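PDB 5AQ1: glucose-6-phosphate dehydrogenase from Trypanosoma cruzi, which catalyses the NADP+-dependent oxidation of glucose 6-phosphate to 6-phosphogluconolactone, the first step of the oxidative pentose phosphate pathway. Local coordinates for residues 210-218 and 398-406. Numbering follows the deposited sequence.
Sequences DHYLGKEMV and IRAQPSEAM. With BG6 (6-O-phosphono-beta-D-glucopyranose), chain F.
M217, just after the G6PD signature DHYLGKE and in the short helix that begins at its final glutamate, lies across the antiparallel pair of strands 395-401 and 405-413 at the edge of the substrate's phosphate pocket. Its CB rests 3.8 Å from CG2 of I398 and 4.0 Å from CB of A400, where a methyl lets the helix come close to the sheet. An unbranched, flexible thioether suits this place: bent at both chi2 and chi3 (-48° and -64°), the chain carries CE to CB of M406 on the second strand, while CG lies against CB of E404. A400 and Q401 form a classic beta bulge opposite L374.

Farther out, two waters bridge the segments: one accepts from E216 N and donates to E404 OE1, the other links M217 N to A400 O, serving two amides at the start of the helix.

At the polar edge the residues converge on the phosphate of bound glucose 6-phosphate. H211 gives O2P a nearly straight bond from NE2 (175°), and the long K215 brings its ammonium to the same oxygen. The hydroxyl of Y212 donates a weak hydrogen bond to O1P. An amide suits position 401 because it can donate and accept at once: Q401 NE2 binds O1P at 2.9 Å, while OE1 receives K215 NZ at 3.1 Å on a lone pair in the carbonyl plane.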
ATOM      1  N   ASP B 210      -8.680 -12.337  32.626  1.00 39.24           N
ATOM      2  CA  ASP B 210      -9.789 -12.131  31.705  1.00 40.39           C
ATOM      3  C   ASP B 210      -9.863 -13.416  30.897  1.00 39.19           C
ATOM      4  O   ASP B 210      -9.050 -13.635  29.996  1.00 39.95           O
ATOM      5  CB  ASP B 210      -9.564 -10.922  30.800  1.00 40.37           C
ATOM      6  CG  ASP B 210     -10.775 -10.603  29.945  1.00 40.86           C
ATOM      7  OD1 ASP B 210     -11.431 -11.545  29.440  1.00 40.78           O
ATOM      8  OD2 ASP B 210     -11.072  -9.405  29.774  1.00 42.02           O
ATOM      9  N   HIS B 211     -10.830 -14.267  31.222  1.00 38.20           N
ATOM     10  CA  HIS B 211     -10.766 -15.659  30.784  1.00 37.40           C
ATOM     11  C   HIS B 211     -10.950 -15.847  29.278  1.00 35.85           C
ATOM     12  O   HIS B 211     -10.628 -16.904  28.747  1.00 34.61           O
ATOM     13  CB  HIS B 211     -11.716 -16.550  31.601  1.00 38.49           C
ATOM     14  CG  HIS B 211     -13.110 -16.632  31.065  1.00 38.95           C
ATOM     15  ND1 HIS B 211     -14.089 -15.717  31.386  1.00 39.46           N
ATOM     16  CD2 HIS B 211     -13.699 -17.544  30.256  1.00 38.68           C
ATOM     17  CE1 HIS B 211     -15.216 -16.051  30.784  1.00 38.90           C
ATOM     18  NE2 HIS B 211     -15.005 -17.156  30.091  1.00 38.35           N
ATOM     19  N   TYR B 212     -11.429 -14.816  28.588  1.00 35.61           N
ATOM     20  CA  TYR B 212     -11.508 -14.863  27.128  1.00 35.71           C
ATOM     21  C   TYR B 212     -10.132 -14.982  26.465  1.00 34.63           C
ATOM     22  O   TYR B 212     -10.020 -15.546  25.375  1.00 33.56           O
ATOM     23  CB  TYR B 212     -12.293 -13.662  26.589  1.00 36.42           C
ATOM     24  CG  TYR B 212     -13.780 -13.928  26.505  1.00 38.06           C
ATOM     25  CD1 TYR B 212     -14.448 -14.621  27.519  1.00 38.70           C
ATOM     26  CD2 TYR B 212     -14.521 -13.498  25.414  1.00 39.16           C
ATOM     27  CE1 TYR B 212     -15.804 -14.875  27.441  1.00 39.60           C
ATOM     28  CE2 TYR B 212     -15.881 -13.743  25.334  1.00 40.75           C
ATOM     29  CZ  TYR B 212     -16.514 -14.436  26.346  1.00 40.36           C
ATOM     30  OH  TYR B 212     -17.864 -14.683  26.264  1.00 41.71           O
ATOM     31  N   LEU B 213      -9.091 -14.497  27.143  1.00 34.45           N
ATOM     32  CA  LEU B 213      -7.712 -14.635  26.659  1.00 34.36           C
ATOM     33  C   LEU B 213      -7.161 -16.067  26.715  1.00 34.39           C
ATOM     34  O   LEU B 213      -6.043 -16.313  26.261  1.00 34.93           O
ATOM     35  CB  LEU B 213      -6.779 -13.710  27.442  1.00 34.93           C
ATOM     36  CG  LEU B 213      -7.039 -12.207  27.345  1.00 36.09           C
ATOM     37  CD1 LEU B 213      -6.100 -11.462  28.284  1.00 36.22           C
ATOM     38  CD2 LEU B 213      -6.876 -11.714  25.912  1.00 36.16           C
ATOM     39  N   GLY B 214      -7.927 -17.000  27.276  1.00 34.91           N
ATOM     40  CA  GLY B 214      -7.564 -18.418  27.261  1.00 34.91           C
ATOM     41  C   GLY B 214      -8.275 -19.233  26.191  1.00 34.95           C
ATOM     42  O   GLY B 214      -8.032 -20.436  26.061  1.00 36.26           O
ATOM     43  N   LYS B 215      -9.158 -18.586  25.429  1.00 34.54           N
ATOM     44  CA  LYS B 215      -9.928 -19.265  24.386  1.00 34.53           C
ATOM     45  C   LYS B 215      -9.092 -19.413  23.121  1.00 34.66           C
ATOM     46  O   LYS B 215      -8.420 -18.469  22.705  1.00 35.94           O
ATOM     47  CB  LYS B 215     -11.222 -18.508  24.084  1.00 34.22           C
ATOM     48  CG  LYS B 215     -12.221 -18.517  25.228  1.00 34.62           C
ATOM     49  CD  LYS B 215     -13.586 -18.016  24.788  1.00 35.13           C
ATOM     50  CE  LYS B 215     -14.549 -17.896  25.962  1.00 35.53           C
ATOM     51  NZ  LYS B 215     -14.942 -19.222  26.510  1.00 35.92           N
ATOM     52  N   GLU B 216      -9.155 -20.595  22.513  1.00 34.88           N
ATOM     53  CA  GLU B 216      -8.302 -20.953  21.376  1.00 35.82           C
ATOM     54  C   GLU B 216      -8.221 -19.860  20.314  1.00 35.39           C
ATOM     55  O   GLU B 216      -7.131 -19.434  19.936  1.00 34.87           O
ATOM     56  CB  GLU B 216      -8.799 -22.252  20.732  1.00 37.36           C
ATOM     57  CG  GLU B 216      -7.965 -22.747  19.559  1.00 39.40           C
ATOM     58  CD  GLU B 216      -6.546 -23.115  19.949  1.00 41.41           C
ATOM     59  OE1 GLU B 216      -6.347 -23.689  21.046  1.00 43.69           O
ATOM     60  OE2 GLU B 216      -5.622 -22.838  19.153  1.00 44.55           O
ATOM     61  N   MET B 217      -9.373 -19.406  19.837  1.00 35.33           N
ATOM     62  CA  MET B 217      -9.413 -18.483  18.703  1.00 35.57           C
ATOM     63  C   MET B 217      -9.014 -17.055  19.074  1.00 34.50           C
ATOM     64  O   MET B 217      -8.611 -16.284  18.205  1.00 33.52           O
ATOM     65  CB  MET B 217     -10.793 -18.501  18.035  1.00 35.99           C
ATOM     66  CG  MET B 217     -11.251 -19.882  17.570  1.00 36.51           C
ATOM     67  SD  MET B 217     -10.032 -20.827  16.625  1.00 36.72           S
ATOM     68  CE  MET B 217      -9.859 -19.793  15.175  1.00 35.79           C
ATOM     69  N   VAL B 218      -9.117 -16.709  20.357  1.00 34.57           N
ATOM     70  CA  VAL B 218      -8.635 -15.413  20.840  1.00 33.17           C
ATOM     71  C   VAL B 218      -7.111 -15.449  20.948  1.00 33.89           C
ATOM     72  O   VAL B 218      -6.437 -14.485  20.574  1.00 32.54           O
ATOM     73  CB  VAL B 218      -9.275 -15.030  22.191  1.00 32.94           C
ATOM     74  CG1 VAL B 218      -8.726 -13.702  22.704  1.00 32.38           C
ATOM     75  CG2 VAL B 218     -10.788 -14.945  22.050  1.00 32.94           C
ATOM     76  N   ILE B 398     -13.718 -14.841  12.437  1.00 31.32           N
ATOM     77  CA  ILE B 398     -13.148 -15.689  13.477  1.00 31.39           C
ATOM     78  C   ILE B 398     -14.248 -15.975  14.493  1.00 31.78           C
ATOM     79  O   ILE B 398     -14.731 -15.055  15.155  1.00 32.48           O
ATOM     80  CB  ILE B 398     -11.961 -15.007  14.184  1.00 31.05           C
ATOM     81  CG1 ILE B 398     -10.824 -14.752  13.192  1.00 30.52           C
ATOM     82  CG2 ILE B 398     -11.461 -15.860  15.346  1.00 30.60           C
ATOM     83  CD1 ILE B 398      -9.893 -13.637  13.615  1.00 29.92           C
ATOM     84  N   ARG B 399     -14.659 -17.237  14.589  1.00 32.17           N
ATOM     85  CA  ARG B 399     -15.685 -17.653  15.549  1.00 33.21           C
ATOM     86  C   ARG B 399     -15.030 -18.432  16.686  1.00 32.27           C
ATOM     87  O   ARG B 399     -14.504 -19.518  16.474  1.00 31.87           O
ATOM     88  CB  ARG B 399     -16.756 -18.516  14.868  1.00 33.97           C
ATOM     89  CG  ARG B 399     -17.945 -18.817  15.766  1.00 34.82           C
ATOM     90  CD  ARG B 399     -19.055 -19.560  15.044  1.00 36.10           C
ATOM     91  NE  ARG B 399     -18.635 -20.895  14.620  1.00 37.72           N
ATOM     92  CZ  ARG B 399     -18.732 -21.383  13.383  1.00 38.43           C
ATOM     93  NH1 ARG B 399     -19.255 -20.667  12.392  1.00 38.25           N
ATOM     94  NH2 ARG B 399     -18.310 -22.620  13.132  1.00 39.32           N
ATOM     95  N   ALA B 400     -15.055 -17.864  17.886  1.00 31.87           N
ATOM     96  CA  ALA B 400     -14.427 -18.493  19.044  1.00 32.36           C
ATOM     97  C   ALA B 400     -15.328 -19.551  19.665  1.00 32.89           C
ATOM     98  O   ALA B 400     -14.838 -20.534  20.219  1.00 31.78           O
ATOM     99  CB  ALA B 400     -14.051 -17.444  20.077  1.00 31.91           C
ATOM    100  N   GLN B 401     -16.642 -19.334  19.588  1.00 34.62           N
ATOM    101  CA  GLN B 401     -17.623 -20.318  20.051  1.00 37.25           C
ATOM    102  C   GLN B 401     -19.019 -20.003  19.498  1.00 37.46           C
ATOM    103  O   GLN B 401     -19.332 -18.840  19.258  1.00 36.46           O
ATOM    104  CB  GLN B 401     -17.671 -20.346  21.585  1.00 38.89           C
ATOM    105  CG  GLN B 401     -18.351 -19.132  22.210  1.00 39.98           C
ATOM    106  CD  GLN B 401     -17.861 -18.811  23.610  1.00 41.16           C
ATOM    107  OE1 GLN B 401     -16.890 -19.397  24.098  1.00 40.97           O
ATOM    108  NE2 GLN B 401     -18.533 -17.868  24.263  1.00 41.62           N
ATOM    109  N   PRO B 402     -19.859 -21.017  19.287  1.00 38.78           N
ATOM    110  CA  PRO B 402     -19.498 -22.420  19.415  1.00 38.67           C
ATOM    111  C   PRO B 402     -18.797 -22.908  18.157  1.00 39.39           C
ATOM    112  O   PRO B 402     -18.673 -22.154  17.191  1.00 39.53           O
ATOM    113  CB  PRO B 402     -20.856 -23.102  19.543  1.00 39.35           C
ATOM    114  CG  PRO B 402     -21.754 -22.264  18.708  1.00 39.39           C
ATOM    115  CD  PRO B 402     -21.268 -20.852  18.886  1.00 39.07           C
ATOM    116  N   SER B 403     -18.351 -24.160  18.175  1.00 41.15           N
ATOM    117  CA  SER B 403     -17.747 -24.796  17.010  1.00 42.87           C
ATOM    118  C   SER B 403     -16.684 -23.890  16.392  1.00 41.32           C
ATOM    119  O   SER B 403     -16.833 -23.396  15.271  1.00 39.83           O
ATOM    120  CB  SER B 403     -18.829 -25.145  15.988  1.00 46.28           C
ATOM    121  OG  SER B 403     -18.269 -25.804  14.871  1.00 50.78           O
ATOM    122  N   GLU B 404     -15.619 -23.670  17.154  1.00 40.45           N
ATOM    123  CA  GLU B 404     -14.594 -22.685  16.795  1.00 38.56           C
ATOM    124  C   GLU B 404     -14.040 -22.883  15.391  1.00 38.94           C
ATOM    125  O   GLU B 404     -13.734 -24.004  14.981  1.00 38.43           O
ATOM    126  CB  GLU B 404     -13.449 -22.618  17.819  1.00 37.98           C
ATOM    127  CG  GLU B 404     -13.090 -23.912  18.520  1.00 38.68           C
ATOM    128  CD  GLU B 404     -13.895 -24.146  19.790  1.00 38.42           C
ATOM    129  OE1 GLU B 404     -13.585 -23.521  20.823  1.00 37.43           O
ATOM    130  OE2 GLU B 404     -14.833 -24.968  19.753  1.00 38.23           O
ATOM    131  N   ALA B 405     -13.925 -21.771  14.666  1.00 39.33           N
ATOM    132  CA  ALA B 405     -13.538 -21.782  13.263  1.00 38.57           C
ATOM    133  C   ALA B 405     -13.035 -20.420  12.804  1.00 38.65           C
ATOM    134  O   ALA B 405     -13.352 -19.387  13.403  1.00 36.96           O
ATOM    135  CB  ALA B 405     -14.717 -22.207  12.405  1.00 38.59           C
ATOM    136  N   MET B 406     -12.237 -20.439  11.742  1.00 40.03           N
ATOM    137  CA  MET B 406     -11.858 -19.229  11.022  1.00 41.15           C
ATOM    138  C   MET B 406     -12.193 -19.450   9.549  1.00 40.59           C
ATOM    139  O   MET B 406     -11.850 -20.487   8.976  1.00 39.97           O
ATOM    140  CB  MET B 406     -10.363 -18.929  11.197  1.00 43.82           C
ATOM    141  CG  MET B 406      -9.923 -17.609  10.571  1.00 46.64           C
ATOM    142  SD  MET B 406      -8.305 -17.001  11.109  1.00 49.83           S
ATOM    143  CE  MET B 406      -7.223 -18.204  10.345  1.00 50.62           C
TER
HETATM  144  C1  BG6 F 550     -18.382 -13.981  32.538  1.00 30.92           C
HETATM  145  C2  BG6 F 550     -19.530 -12.982  32.667  1.00 29.76           C
HETATM  146  O1  BG6 F 550     -17.123 -13.317  32.704  1.00 31.30           O
HETATM  147  O5  BG6 F 550     -18.421 -14.595  31.247  1.00 31.60           O
HETATM  148  C3  BG6 F 550     -20.851 -13.693  32.423  1.00 30.10           C
HETATM  149  O2  BG6 F 550     -19.526 -12.380  33.965  1.00 29.50           O
HETATM  150  C4  BG6 F 550     -20.800 -14.351  31.053  1.00 31.47           C
HETATM  151  O3  BG6 F 550     -21.957 -12.787  32.486  1.00 29.87           O
HETATM  152  C5  BG6 F 550     -19.628 -15.322  31.000  1.00 32.13           C
HETATM  153  O4  BG6 F 550     -22.034 -15.025  30.802  1.00 32.49           O
HETATM  154  C6  BG6 F 550     -19.556 -16.031  29.650  1.00 32.94           C
HETATM  155  O6  BG6 F 550     -18.350 -16.790  29.545  1.00 33.63           O
HETATM  156  P   BG6 F 550     -18.191 -17.892  28.384  1.00 34.65           P
HETATM  157  O1P BG6 F 550     -18.468 -17.142  27.101  1.00 37.93           O
HETATM  158  O2P BG6 F 550     -16.765 -18.354  28.496  1.00 37.03           O
HETATM  159  O3P BG6 F 550     -19.224 -18.933  28.744  1.00 38.15           O
HETATM  160  O   HOH W   1     -11.717 -22.438  22.677  1.00 22.34           O
HETATM  161  O   HOH W   2     -12.165 -20.212  20.897  1.00 25.36           O